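LRA-12 (Uncultured bacterium, PDB 5AEB) hydrolyses beta-lactam antibiotics, probably including carbapenems, as a class B3 metallo-beta-lactamase with two zinc ions in its active site. Local coordinates at residues A15-P20 against T54-S59; Y41-K46 against I181-M186; A58-I63 against M93-K98; T83-D88 against A111-D116; A136-L139 against T145-L148. All coordinates share one frame; numbering follows the deposited sequence.

Contact 1. Residues A15-P20 against T54-S59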
# COMPACT_ATOMS: atom_id res chain seq x y z
N ALA A 15 7.13 -11.31 13.56
CA ALA A 15 6.07 -12.32 13.43
C ALA A 15 4.72 -11.77 12.97
O ALA A 15 3.96 -12.48 12.32
CB ALA A 15 5.90 -13.10 14.72
N ASP A 16 4.40 -10.53 13.33
CA ASP A 16 3.15 -9.88 12.93
C ASP A 16 2.98 -9.72 11.40
O ASP A 16 1.85 -9.53 10.93
CB ASP A 16 2.99 -8.51 13.63
CG ASP A 16 2.64 -8.65 15.12
OD1 ASP A 16 2.31 -9.77 15.56
OD2 ASP A 16 2.68 -7.64 15.85
N TRP A 17 4.08 -9.77 10.64
CA TRP A 17 3.99 -9.70 9.19
C TRP A 17 3.25 -10.87 8.61
O TRP A 17 2.50 -10.72 7.67
CB TRP A 17 5.37 -9.54 8.57
CG TRP A 17 5.95 -8.15 8.71
CD1 TRP A 17 5.54 -7.12 9.56
CD2 TRP A 17 7.10 -7.59 7.97
NE1 TRP A 17 6.31 -6.00 9.38
CE2 TRP A 17 7.28 -6.22 8.48
CE3 TRP A 17 7.98 -8.08 7.02
CZ2 TRP A 17 8.28 -5.38 7.99
CZ3 TRP A 17 8.97 -7.22 6.53
CH2 TRP A 17 9.13 -5.90 7.02
N SER A 18 3.41 -12.05 9.18
CA SER A 18 2.70 -13.23 8.69
C SER A 18 1.52 -13.65 9.56
O SER A 18 0.73 -14.49 9.15
CB SER A 18 3.68 -14.40 8.55
OG SER A 18 4.28 -14.63 9.81
N LYS A 19 1.38 -13.04 10.74
CA LYS A 19 0.28 -13.35 11.64
C LYS A 19 -1.12 -13.06 11.02
O LYS A 19 -1.39 -11.94 10.62
CB LYS A 19 0.48 -12.56 12.93
CG LYS A 19 -0.53 -12.84 14.04
CD LYS A 19 0.01 -12.35 15.36
CE LYS A 19 -0.92 -12.75 16.51
NZ LYS A 19 -2.05 -11.79 16.64
N PRO A 20 -2.00 -14.08 10.91
CA PRO A 20 -3.34 -13.80 10.33
C PRO A 20 -4.18 -12.85 11.17
O PRO A 20 -4.05 -12.81 12.40
CB PRO A 20 -4.01 -15.19 10.30
CG PRO A 20 -3.17 -16.07 11.19
CD PRO A 20 -1.77 -15.53 11.10
N THR A 54 -0.16 -7.03 -1.36
CA THR A 54 -0.21 -8.35 -0.69
C THR A 54 0.69 -8.28 0.56
O THR A 54 1.15 -7.20 0.95
CB THR A 54 0.28 -9.49 -1.62
OG1 THR A 54 1.70 -9.39 -1.79
CG2 THR A 54 -0.38 -9.40 -2.96
N GLY A 55 0.90 -9.41 1.23
CA GLY A 55 1.89 -9.47 2.30
C GLY A 55 3.13 -10.12 1.73
O GLY A 55 3.48 -9.87 0.56
N LEU A 56 3.79 -10.97 2.53
CA LEU A 56 4.96 -11.73 2.07
C LEU A 56 4.57 -12.84 1.08
O LEU A 56 3.39 -13.05 0.84
CB LEU A 56 5.70 -12.35 3.27
CG LEU A 56 6.04 -11.35 4.38
CD1 LEU A 56 6.25 -12.04 5.73
CD2 LEU A 56 7.25 -10.51 3.97
N ALA A 57 5.56 -13.57 0.56
CA ALA A 57 5.29 -14.67 -0.37
C ALA A 57 4.16 -15.63 0.08
O ALA A 57 3.26 -15.92 -0.73
CB ALA A 57 6.57 -15.43 -0.74
N ALA A 58 4.15 -16.04 1.35
CA ALA A 58 3.15 -17.02 1.88
C ALA A 58 1.75 -16.45 2.16
O ALA A 58 0.81 -17.20 2.46
CB ALA A 58 3.69 -17.72 3.14
N SER A 59 1.60 -15.13 2.05
CA SER A 59 0.34 -14.44 2.35
C SER A 59 -0.82 -14.71 1.35
O SER A 59 -1.98 -14.39 1.64
CB SER A 59 0.58 -12.92 2.46
OG SER A 59 0.89 -12.37 1.17
O HOH W 1 2.40 -11.90 4.98

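Contact 2. Residues Y41-K46 against I181-M186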
# COMPACT_ATOMS: atom_id res chain seq x y z
N TYR A 41 -5.88 -4.29 1.04
CA TYR A 41 -7.22 -3.75 0.98
C TYR A 41 -7.96 -4.31 -0.20
O TYR A 41 -7.36 -4.61 -1.25
CB TYR A 41 -7.17 -2.22 0.91
CG TYR A 41 -6.41 -1.61 2.07
CD1 TYR A 41 -7.01 -1.44 3.32
CD2 TYR A 41 -5.08 -1.21 1.91
CE1 TYR A 41 -6.31 -0.89 4.38
CE2 TYR A 41 -4.37 -0.69 2.97
CZ TYR A 41 -4.99 -0.51 4.20
OH TYR A 41 -4.26 0.03 5.25
N LEU A 42 -9.26 -4.49 -0.00
CA LEU A 42 -10.19 -4.88 -1.03
C LEU A 42 -11.21 -3.76 -1.20
O LEU A 42 -11.79 -3.27 -0.23
CB LEU A 42 -10.88 -6.22 -0.68
CG LEU A 42 -11.81 -6.82 -1.75
CD1 LEU A 42 -10.99 -7.41 -2.89
CD2 LEU A 42 -12.70 -7.90 -1.18
N ILE A 43 -11.40 -3.35 -2.45
CA ILE A 43 -12.38 -2.35 -2.82
C ILE A 43 -13.32 -3.08 -3.78
O ILE A 43 -12.89 -3.57 -4.83
CB ILE A 43 -11.73 -1.11 -3.51
CG1 ILE A 43 -10.72 -0.44 -2.57
CG2 ILE A 43 -12.79 -0.09 -3.93
CD1 ILE A 43 -9.68 0.36 -3.31
N THR A 44 -14.58 -3.17 -3.38
CA THR A 44 -15.58 -3.97 -4.07
C THR A 44 -16.51 -3.04 -4.84
O THR A 44 -17.02 -2.07 -4.28
CB THR A 44 -16.41 -4.80 -3.06
OG1 THR A 44 -17.06 -3.91 -2.13
CG2 THR A 44 -15.51 -5.73 -2.26
N THR A 45 -16.72 -3.32 -6.13
CA THR A 45 -17.60 -2.50 -6.98
C THR A 45 -18.56 -3.41 -7.70
O THR A 45 -18.40 -4.64 -7.68
CB THR A 45 -16.82 -1.72 -8.07
OG1 THR A 45 -16.59 -2.58 -9.21
CG2 THR A 45 -15.47 -1.20 -7.54
N LYS A 46 -19.52 -2.79 -8.40
CA LYS A 46 -20.43 -3.51 -9.29
C LYS A 46 -19.74 -4.24 -10.46
O LYS A 46 -20.31 -5.16 -11.02
CB LYS A 46 -21.57 -2.60 -9.81
CG LYS A 46 -21.15 -1.59 -10.87
CD LYS A 46 -22.32 -1.12 -11.72
CE LYS A 46 -22.07 0.27 -12.28
NZ LYS A 46 -20.93 0.33 -13.26
N ILE A 181 -11.30 8.66 1.13
CA ILE A 181 -10.31 7.77 1.74
C ILE A 181 -8.93 8.00 1.10
O ILE A 181 -8.83 8.03 -0.11
CB ILE A 181 -10.69 6.30 1.49
CG1 ILE A 181 -12.15 6.00 1.93
CG2 ILE A 181 -9.66 5.37 2.12
CD1 ILE A 181 -12.30 5.67 3.40
N LEU A 182 -7.90 8.17 1.93
CA LEU A 182 -6.49 8.10 1.51
C LEU A 182 -5.86 6.78 1.92
O LEU A 182 -5.78 6.46 3.13
CB LEU A 182 -5.68 9.22 2.16
CG LEU A 182 -4.17 9.35 1.88
CD1 LEU A 182 -3.88 9.58 0.41
CD2 LEU A 182 -3.63 10.48 2.72
N ILE A 183 -5.44 6.00 0.94
CA ILE A 183 -4.61 4.84 1.24
C ILE A 183 -3.21 5.38 1.07
O ILE A 183 -2.76 5.57 -0.06
CB ILE A 183 -4.86 3.68 0.28
CG1 ILE A 183 -6.33 3.21 0.38
CG2 ILE A 183 -3.85 2.56 0.54
CD1 ILE A 183 -6.70 2.16 -0.64
N ALA A 184 -2.54 5.69 2.18
CA ALA A 184 -1.29 6.45 2.10
C ALA A 184 -0.09 5.55 2.18
O ALA A 184 -0.05 4.59 3.00
CB ALA A 184 -1.20 7.51 3.20
N ASN A 185 0.90 5.85 1.35
CA ASN A 185 2.20 5.29 1.63
C ASN A 185 3.03 6.29 2.43
O ASN A 185 3.50 7.28 1.88
CB ASN A 185 2.92 4.84 0.38
CG ASN A 185 4.04 3.89 0.72
OD1 ASN A 185 5.21 4.30 0.80
ND2 ASN A 185 3.67 2.66 1.09
N MET A 186 3.22 6.05 3.72
CA MET A 186 3.96 7.01 4.60
C MET A 186 5.44 7.10 4.14
O MET A 186 6.05 6.07 3.85
CB MET A 186 3.85 6.61 6.08
CG MET A 186 2.39 6.43 6.57
SD MET A 186 1.34 7.80 6.07
CE MET A 186 1.78 9.04 7.29

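Contact 3. Residues A58-I63 against M93-K98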
# COMPACT_ATOMS: atom_id res chain seq x y z
N ALA A 58 4.15 -16.04 1.35
CA ALA A 58 3.15 -17.02 1.88
C ALA A 58 1.75 -16.45 2.16
O ALA A 58 0.81 -17.20 2.46
CB ALA A 58 3.69 -17.72 3.14
N SER A 59 1.60 -15.13 2.05
CA SER A 59 0.34 -14.44 2.35
C SER A 59 -0.82 -14.71 1.35
O SER A 59 -1.98 -14.39 1.64
CB SER A 59 0.58 -12.92 2.46
OG SER A 59 0.89 -12.37 1.17
N ALA A 60 -0.52 -15.27 0.18
CA ALA A 60 -1.57 -15.51 -0.79
C ALA A 60 -2.76 -16.33 -0.25
O ALA A 60 -3.92 -15.99 -0.54
CB ALA A 60 -1.01 -16.11 -2.06
N LEU A 61 -2.47 -17.37 0.54
CA LEU A 61 -3.55 -18.15 1.20
C LEU A 61 -4.50 -17.30 2.06
O LEU A 61 -5.72 -17.36 1.90
CB LEU A 61 -2.97 -19.31 2.01
CG LEU A 61 -3.91 -20.19 2.88
CD1 LEU A 61 -5.09 -20.76 2.07
CD2 LEU A 61 -3.10 -21.29 3.57
N GLN A 62 -3.93 -16.49 2.97
CA GLN A 62 -4.72 -15.65 3.86
C GLN A 62 -5.58 -14.67 3.09
O GLN A 62 -6.72 -14.45 3.44
CB GLN A 62 -3.81 -14.82 4.76
CG GLN A 62 -3.28 -15.50 5.98
CD GLN A 62 -2.27 -14.61 6.67
OE1 GLN A 62 -2.62 -13.51 7.12
NE2 GLN A 62 -1.01 -15.03 6.70
N ILE A 63 -4.99 -14.03 2.08
CA ILE A 63 -5.70 -13.07 1.24
C ILE A 63 -6.93 -13.68 0.55
O ILE A 63 -8.04 -13.14 0.67
CB ILE A 63 -4.73 -12.40 0.22
CG1 ILE A 63 -3.74 -11.52 0.96
CG2 ILE A 63 -5.51 -11.58 -0.82
CD1 ILE A 63 -2.41 -11.34 0.26
N MET A 93 2.09 -10.95 -4.93
CA MET A 93 1.44 -10.29 -6.07
C MET A 93 1.50 -11.08 -7.39
O MET A 93 0.49 -11.19 -8.09
CB MET A 93 1.98 -8.88 -6.27
CG MET A 93 1.18 -8.06 -7.28
SD MET A 93 -0.52 -7.88 -6.70
CE MET A 93 -0.38 -6.48 -5.55
N ALA A 94 2.67 -11.61 -7.73
CA ALA A 94 2.78 -12.48 -8.91
C ALA A 94 1.78 -13.64 -8.86
O ALA A 94 1.10 -13.91 -9.84
CB ALA A 94 4.20 -12.99 -9.10
N GLU A 95 1.68 -14.27 -7.69
CA GLU A 95 0.78 -15.39 -7.51
C GLU A 95 -0.70 -14.99 -7.62
O GLU A 95 -1.51 -15.69 -8.25
CB GLU A 95 1.04 -16.03 -6.18
CG GLU A 95 0.03 -17.09 -5.80
CD GLU A 95 0.51 -17.99 -4.68
OE1 GLU A 95 1.61 -17.73 -4.11
OE2 GLU A 95 -0.22 -18.97 -4.36
N ILE A 96 -1.05 -13.86 -7.00
CA ILE A 96 -2.43 -13.41 -7.05
C ILE A 96 -2.78 -12.97 -8.46
O ILE A 96 -3.90 -13.20 -8.93
CB ILE A 96 -2.73 -12.35 -5.96
CG1 ILE A 96 -2.93 -13.09 -4.65
CG2 ILE A 96 -3.99 -11.55 -6.25
CD1 ILE A 96 -2.45 -12.29 -3.47
N LYS A 97 -1.82 -12.41 -9.17
CA LYS A 97 -2.09 -11.99 -10.51
C LYS A 97 -2.27 -13.21 -11.40
O LYS A 97 -3.12 -13.20 -12.32
CB LYS A 97 -0.96 -11.11 -11.06
CG LYS A 97 -1.32 -10.48 -12.38
CD LYS A 97 -0.13 -9.78 -13.02
CE LYS A 97 -0.55 -9.26 -14.37
NZ LYS A 97 0.65 -9.15 -15.24
N LYS A 98 -1.46 -14.25 -11.14
CA LYS A 98 -1.56 -15.46 -11.94
C LYS A 98 -2.93 -16.07 -11.84
O LYS A 98 -3.55 -16.40 -12.85
CB LYS A 98 -0.49 -16.48 -11.54
CG LYS A 98 0.81 -16.23 -12.28
CD LYS A 98 1.89 -16.95 -11.49
CE LYS A 98 3.12 -17.09 -12.31
NZ LYS A 98 2.88 -18.32 -13.08

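Contact 4. Residues T83-D88 against A111-D116. With ZN (zinc ion), chain D; ZN (zinc ion), chain C.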
# COMPACT_ATOMS: atom_id res chain seq x y z
N THR A 83 1.09 0.21 -3.17
CA THR A 83 1.61 1.51 -2.76
C THR A 83 3.15 1.63 -2.84
O THR A 83 3.70 2.73 -2.61
CB THR A 83 1.16 1.80 -1.33
OG1 THR A 83 1.53 0.69 -0.50
CG2 THR A 83 -0.39 1.97 -1.31
N GLN A 84 3.83 0.54 -3.19
CA GLN A 84 5.21 0.41 -2.77
C GLN A 84 5.81 -0.88 -3.32
O GLN A 84 5.36 -1.95 -2.92
CB GLN A 84 5.16 0.21 -1.22
CG GLN A 84 6.16 0.96 -0.47
CD GLN A 84 6.35 0.41 0.90
OE1 GLN A 84 7.26 -0.43 1.11
NE2 GLN A 84 5.52 0.89 1.88
N ALA A 85 6.90 -0.81 -4.08
CA ALA A 85 7.49 -2.06 -4.57
C ALA A 85 8.55 -2.67 -3.64
O ALA A 85 9.75 -2.67 -3.94
CB ALA A 85 8.04 -1.89 -5.99
N HIS A 86 8.10 -3.15 -2.48
CA HIS A 86 8.95 -3.87 -1.56
C HIS A 86 8.32 -5.19 -1.31
O HIS A 86 7.11 -5.31 -1.38
CB HIS A 86 9.09 -3.15 -0.22
CG HIS A 86 10.14 -2.06 -0.20
ND1 HIS A 86 10.13 -1.07 0.73
CD2 HIS A 86 11.23 -1.82 -1.02
CE1 HIS A 86 11.17 -0.24 0.48
NE2 HIS A 86 11.85 -0.72 -0.58
N TYR A 87 9.15 -6.17 -0.95
CA TYR A 87 8.71 -7.56 -0.80
C TYR A 87 7.63 -7.76 0.25
O TYR A 87 6.86 -8.71 0.14
CB TYR A 87 9.90 -8.50 -0.50
CG TYR A 87 10.44 -8.39 0.91
CD1 TYR A 87 11.38 -7.41 1.25
CD2 TYR A 87 9.99 -9.24 1.93
CE1 TYR A 87 11.88 -7.30 2.55
CE2 TYR A 87 10.47 -9.14 3.23
CZ TYR A 87 11.42 -8.18 3.54
OH TYR A 87 11.90 -8.08 4.85
N ASP A 88 7.58 -6.88 1.26
CA ASP A 88 6.53 -6.95 2.29
C ASP A 88 5.13 -6.49 1.78
O ASP A 88 4.14 -6.71 2.45
CB ASP A 88 6.94 -6.24 3.64
CG ASP A 88 7.35 -4.77 3.47
OD1 ASP A 88 8.04 -4.44 2.44
OD2 ASP A 88 6.98 -3.93 4.36
N ALA A 111 8.19 0.38 -11.86
CA ALA A 111 7.88 -0.66 -12.86
C ALA A 111 9.07 -1.58 -13.03
O ALA A 111 8.90 -2.80 -13.04
CB ALA A 111 7.49 -0.05 -14.19
N THR A 112 10.26 -0.97 -13.11
CA THR A 112 11.53 -1.68 -13.26
C THR A 112 11.86 -2.58 -12.07
O THR A 112 12.14 -3.77 -12.25
CB THR A 112 12.69 -0.69 -13.54
OG1 THR A 112 12.41 0.01 -14.75
CG2 THR A 112 14.03 -1.44 -13.76
N VAL A 113 11.84 -2.01 -10.86
CA VAL A 113 12.08 -2.81 -9.67
C VAL A 113 11.09 -3.99 -9.64
O VAL A 113 11.46 -5.10 -9.30
CB VAL A 113 11.97 -1.97 -8.39
CG1 VAL A 113 11.95 -2.85 -7.16
CG2 VAL A 113 13.14 -0.99 -8.30
N MET A 114 9.84 -3.74 -10.05
CA MET A 114 8.82 -4.79 -10.02
C MET A 114 9.11 -5.91 -11.01
O MET A 114 8.99 -7.08 -10.67
CB MET A 114 7.42 -4.22 -10.29
CG MET A 114 6.80 -3.59 -9.07
SD MET A 114 5.29 -2.66 -9.42
CE MET A 114 4.11 -3.96 -9.81
N ALA A 115 9.51 -5.51 -12.21
CA ALA A 115 9.87 -6.44 -13.27
C ALA A 115 11.10 -7.28 -12.92
O ALA A 115 11.24 -8.41 -13.42
CB ALA A 115 10.06 -5.67 -14.58
N ASP A 116 11.99 -6.78 -12.06
CA ASP A 116 13.15 -7.62 -11.63
C ASP A 116 13.07 -8.16 -10.20
O ASP A 116 14.06 -8.65 -9.67
CB ASP A 116 14.51 -6.93 -11.86
CG ASP A 116 14.68 -5.66 -11.04
OD1 ASP A 116 14.28 -5.61 -9.83
OD2 ASP A 116 15.22 -4.69 -11.61
ZN ZN D . 8.84 -0.45 2.00
ZN ZN C . 6.53 -2.03 4.26
O HOH W 2 6.95 -0.22 4.57
O HOH W 3 8.12 -1.66 3.24

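Contact 5. Residues A136-L139 against T145-L148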
# COMPACT_ATOMS: atom_id res chain seq x y z
N ALA A 136 3.72 -4.88 -14.83
CA ALA A 136 2.47 -4.13 -14.82
C ALA A 136 1.82 -4.06 -16.23
O ALA A 136 2.50 -3.88 -17.24
CB ALA A 136 2.70 -2.76 -14.24
N ASP A 137 0.51 -4.22 -16.26
CA ASP A 137 -0.26 -4.02 -17.45
C ASP A 137 -0.49 -2.53 -17.68
O ASP A 137 -0.65 -2.12 -18.81
CB ASP A 137 -1.58 -4.78 -17.35
CG ASP A 137 -1.38 -6.26 -17.07
OD1 ASP A 137 -1.12 -7.00 -18.02
OD2 ASP A 137 -1.45 -6.70 -15.93
N ARG A 138 -0.53 -1.71 -16.63
CA ARG A 138 -0.61 -0.25 -16.86
C ARG A 138 0.44 0.49 -16.03
O ARG A 138 0.61 0.22 -14.84
CB ARG A 138 -2.01 0.35 -16.61
CG ARG A 138 -2.32 1.42 -17.64
CD ARG A 138 -2.86 2.77 -17.16
NE ARG A 138 -4.17 2.68 -16.55
CZ ARG A 138 -4.84 3.71 -16.02
NH1 ARG A 138 -4.36 4.94 -16.04
NH2 ARG A 138 -6.03 3.50 -15.47
N LEU A 139 1.16 1.39 -16.68
CA LEU A 139 2.08 2.28 -15.98
C LEU A 139 1.31 3.54 -15.69
O LEU A 139 0.84 4.21 -16.60
CB LEU A 139 3.33 2.57 -16.82
CG LEU A 139 4.07 1.33 -17.36
CD1 LEU A 139 5.27 1.75 -18.20
CD2 LEU A 139 4.51 0.45 -16.19
N THR A 145 -6.14 8.24 -13.03
CA THR A 145 -7.30 7.72 -12.33
C THR A 145 -7.53 6.27 -12.73
O THR A 145 -7.19 5.85 -13.85
CB THR A 145 -8.55 8.57 -12.57
OG1 THR A 145 -9.03 8.33 -13.90
CG2 THR A 145 -8.26 10.06 -12.41
N ILE A 146 -8.06 5.50 -11.80
CA ILE A 146 -8.37 4.11 -12.05
C ILE A 146 -9.85 3.99 -11.72
O ILE A 146 -10.25 4.20 -10.57
CB ILE A 146 -7.52 3.18 -11.18
CG1 ILE A 146 -6.03 3.41 -11.41
CG2 ILE A 146 -7.89 1.72 -11.45
CD1 ILE A 146 -5.23 3.43 -10.14
N GLN A 147 -10.63 3.65 -12.74
CA GLN A 147 -12.08 3.44 -12.62
C GLN A 147 -12.49 1.98 -12.72
O GLN A 147 -12.09 1.29 -13.66
CB GLN A 147 -12.81 4.18 -13.72
CG GLN A 147 -12.54 5.67 -13.77
CD GLN A 147 -13.81 6.45 -14.03
OE1 GLN A 147 -13.79 7.47 -14.73
NE2 GLN A 147 -14.92 5.99 -13.47
N LEU A 148 -13.30 1.53 -11.77
CA LEU A 148 -13.94 0.24 -11.84
C LEU A 148 -15.35 0.40 -11.28
O LEU A 148 -15.53 0.81 -10.11
CB LEU A 148 -13.15 -0.81 -11.04
CG LEU A 148 -13.63 -2.25 -11.27
CD1 LEU A 148 -13.41 -2.69 -12.70
CD2 LEU A 148 -12.96 -3.19 -10.30

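Contact 1. Residues A15-P20 against T54-S59
The indole of W17 meets L56 obliquely through its six-membered ring: CD2 of L56 comes to 4.0 Å from CE3 of W17. The same benzo part also touches Y87 and D88, and the ring of H227 meets the indole with the planes at about 45°, beside the zinc site; NE1 is tied weakly to OD2 of D37. The other branch of L56 works nearer the backbone, its CD1 lying 3.9 Å from CB of W17. The leucine lies roughly perpendicular to the tryptophan side chain, and L56 spans from the root of the indole to its benzo part. In the αβ/βα fold of the metallo-beta-lactamases, residues 54-59 form the loop that leaves strand 48-52 and enters helix 60-69; here the loop carrying W17, from near the N terminus, is laid against it. A water joins the two backbones, donating to O of W17 at 2.9 Å and accepting from N of L56 at 3.0 Å. Within the second loop the carbonyl of L56 is gripped twice by one residue: S59 OG donates in the carbonyl plane at 2.6 Å to L56 O, and S59 N reaches L56 O at 3.0 Å. With chi1 at 70°, the serine hydroxyl folds back over its own turn, where OG also accepts a weak bond from N of G55.

Contact 2. Residues Y41-K46 against I181-M186
I183 carries this contact with a different branch for each partner, Y41 and I43. Its CB points toward strand 41-45 and divides there. CG2, anti to the backbone N, goes to the tyrosine, lying 4.1 Å from Y41 CE2 and 4.2 Å from Y41 CD2, so that it straddles one side bond of the ring and approaches it obliquely. CG1 takes the other course, anti to the carbonyl carbon (chi1 -61°), and extends to CD1, which ends 4.4 Å from I43 CD1, a methyl-to-methyl touch. Strand 41-45 belongs to the seven-stranded sheet and strand 178-184 to the five-stranded one; the pair thus meets in the apolar layer between the two sheets of the αβ/βα sandwich, where the backbones are too far apart to bond, the CA atoms of Y41 and I183 being 9.0 Å from each other. The tyrosine and isoleucine side chains run antiparallel past each other, each reaching from its own sheet. V224 of the neighbouring strand 222-225 touches both of them. Beyond the isoleucine the tyrosine continues to its hydroxyl, which is hydrogen-bonded to the backbone carbonyl of A225, so the buried hydroxyl has a backbone acceptor.

Contact 3. Residues A58-I63 against M93-K98
Helices 60-69 and 93-100 come together near their first turns, with the CA atoms of A60 and I96 6.7 Å apart, a separation that the small side chain of A60 permits. The regular turns are already in place on both sides, as I63 N donates to S59 O and K97 N to M93 O. CB of A60 sits over the flat face of the E95 carboxylate, 3.6 Å from E95 CD and nearly as close to both oxygens. The glutamate gets there by running out extended, its CG anti to the backbone N (chi1 172°), which brings its carboxylate to the alanine of the other helix. Next to it, toward the interior, the contact becomes aliphatic. The CD1 tip of I96 meets the CD1 tip of I63 at 3.8 Å and lies 4.1 Å from I63 CG2, the two isoleucines crossing at about a right angle. I96 CD1 also approaches A60 CB at 4.3 Å, and so occupies the groove between A60 and I63. T54, from the loop ahead of helix 60-69, and L80 of strand 77-81 also touch I96, so I96 faces the sheet as well as the other helix. The chemistry is graded: methyl packing inside, and at the exposed rim a carboxylate laid face-on against the alanine methyl, a contact that is van der Waals and uses none of its charge.

Contact 4. Residues T83-D88 against A111-D116
An inverse gamma turn centred on A85 (phi -90°, psi 69°) is the odd feature here: it pushes the alanine methyl toward V113 and M114 while the CB atoms of Q84 and H86 point away from the helix, and both side chains bind one zinc ion. CB of A85 rests 3.7 Å from CG of M114, and CG1 of V113 lies 4.2 Å from the same methyl. The valine branch also comes alongside the carbonyl of A85. The turn is closed by a weak bond from H86 N to Q84 O, and A85 N is held from outside by D110. CG1 of V113 stands anti to its backbone N (chi1 169°), which brings that branch to the alanine. L90 of helix 87-90 touches both A85 and M114 and adds to the apolar contact.

On the metal side, Q84 OE1 and H86 ND1 bind the first zinc at 1.8 and 1.9 Å, with H161 as the third protein ligand. D88 OD2 binds the second at 2.0 Å, joined by H89 and H227. One water bridges the two metals, 1.9 Å from each, and lies in the plane of the H86 ring at its edge. A second water on the D88 zinc accepts from Q84 NE2 at 3.2 Å, so the amide serves both halves of the site. The run Q84-A85-H86-Y87-D88-H89 is the HxHxDH zinc motif of the metallo-beta-lactamase superfamily with glutamine in the first position, as in the GOB-type class B3 enzymes, and helix 111-115 packs behind it.

Contact 5. Residues A136-L139 against T145-L148
R138 donates from NH2 to the backbone carbonyl of T145, 3.1 Å from NH2 to O. The bond is nearly straight, with an N-H...O angle of 165°, and the acceptor lies at the edge of the guanidinium, only 10° out of its plane; the donor in turn is tilted 19° from the carbonyl plane. Beside this bond the same NH2 passes 4.1 Å from CG1 of I146, obliquely, as the two side chains run past each other in opposite directions. The CA atoms of R138 and I146 are 10.1 Å apart, and the long arginine spans the gap; its bends at chi2 and chi3 turn the guanidinium toward T145. In the next shell M105 of strand 103-107 touches both R138 and I146, and D144 also touches the arginine. Further out the strands themselves set the positions: R138 is bonded through its backbone to L104 and A106 on strand 103-107, and I146 to L153. Strand 138-140 is an outermost strand of the seven-stranded sheet and strand 145-148 an outermost strand of the five-stranded one, so the arginine bridges two sheet edges at the border of the sandwich. The acceptor is a neutral carbonyl, which makes this tie not a salt bridge but a directional hydrogen bond, probably strengthened by the arginine's positive charge.

Overall arrangement
Contacts 1 and 4 meet beside the two zinc ions: L56 CD2 packs on the ring of Y87, and the side chain of W17 comes about 5 Å from a zinc. Contact 3 shares A58 and S59 with contact 1, and T54 CG2 packs on M93, so contact 3 continues from contact 1, with the side chain of I63 about 14 Å from a zinc. Contact 2 lies between the two sheets with its centre 19 Å from that of contact 4, yet I183 CG2 still touches T83. Contact 5 closes the far border; T45 reaches L148 there, A111 of contact 4 packs on L139, and a long, weak ion pair links K97 of contact 3 to D137. The centres of contacts 1 and 5 lie 25 Å apart.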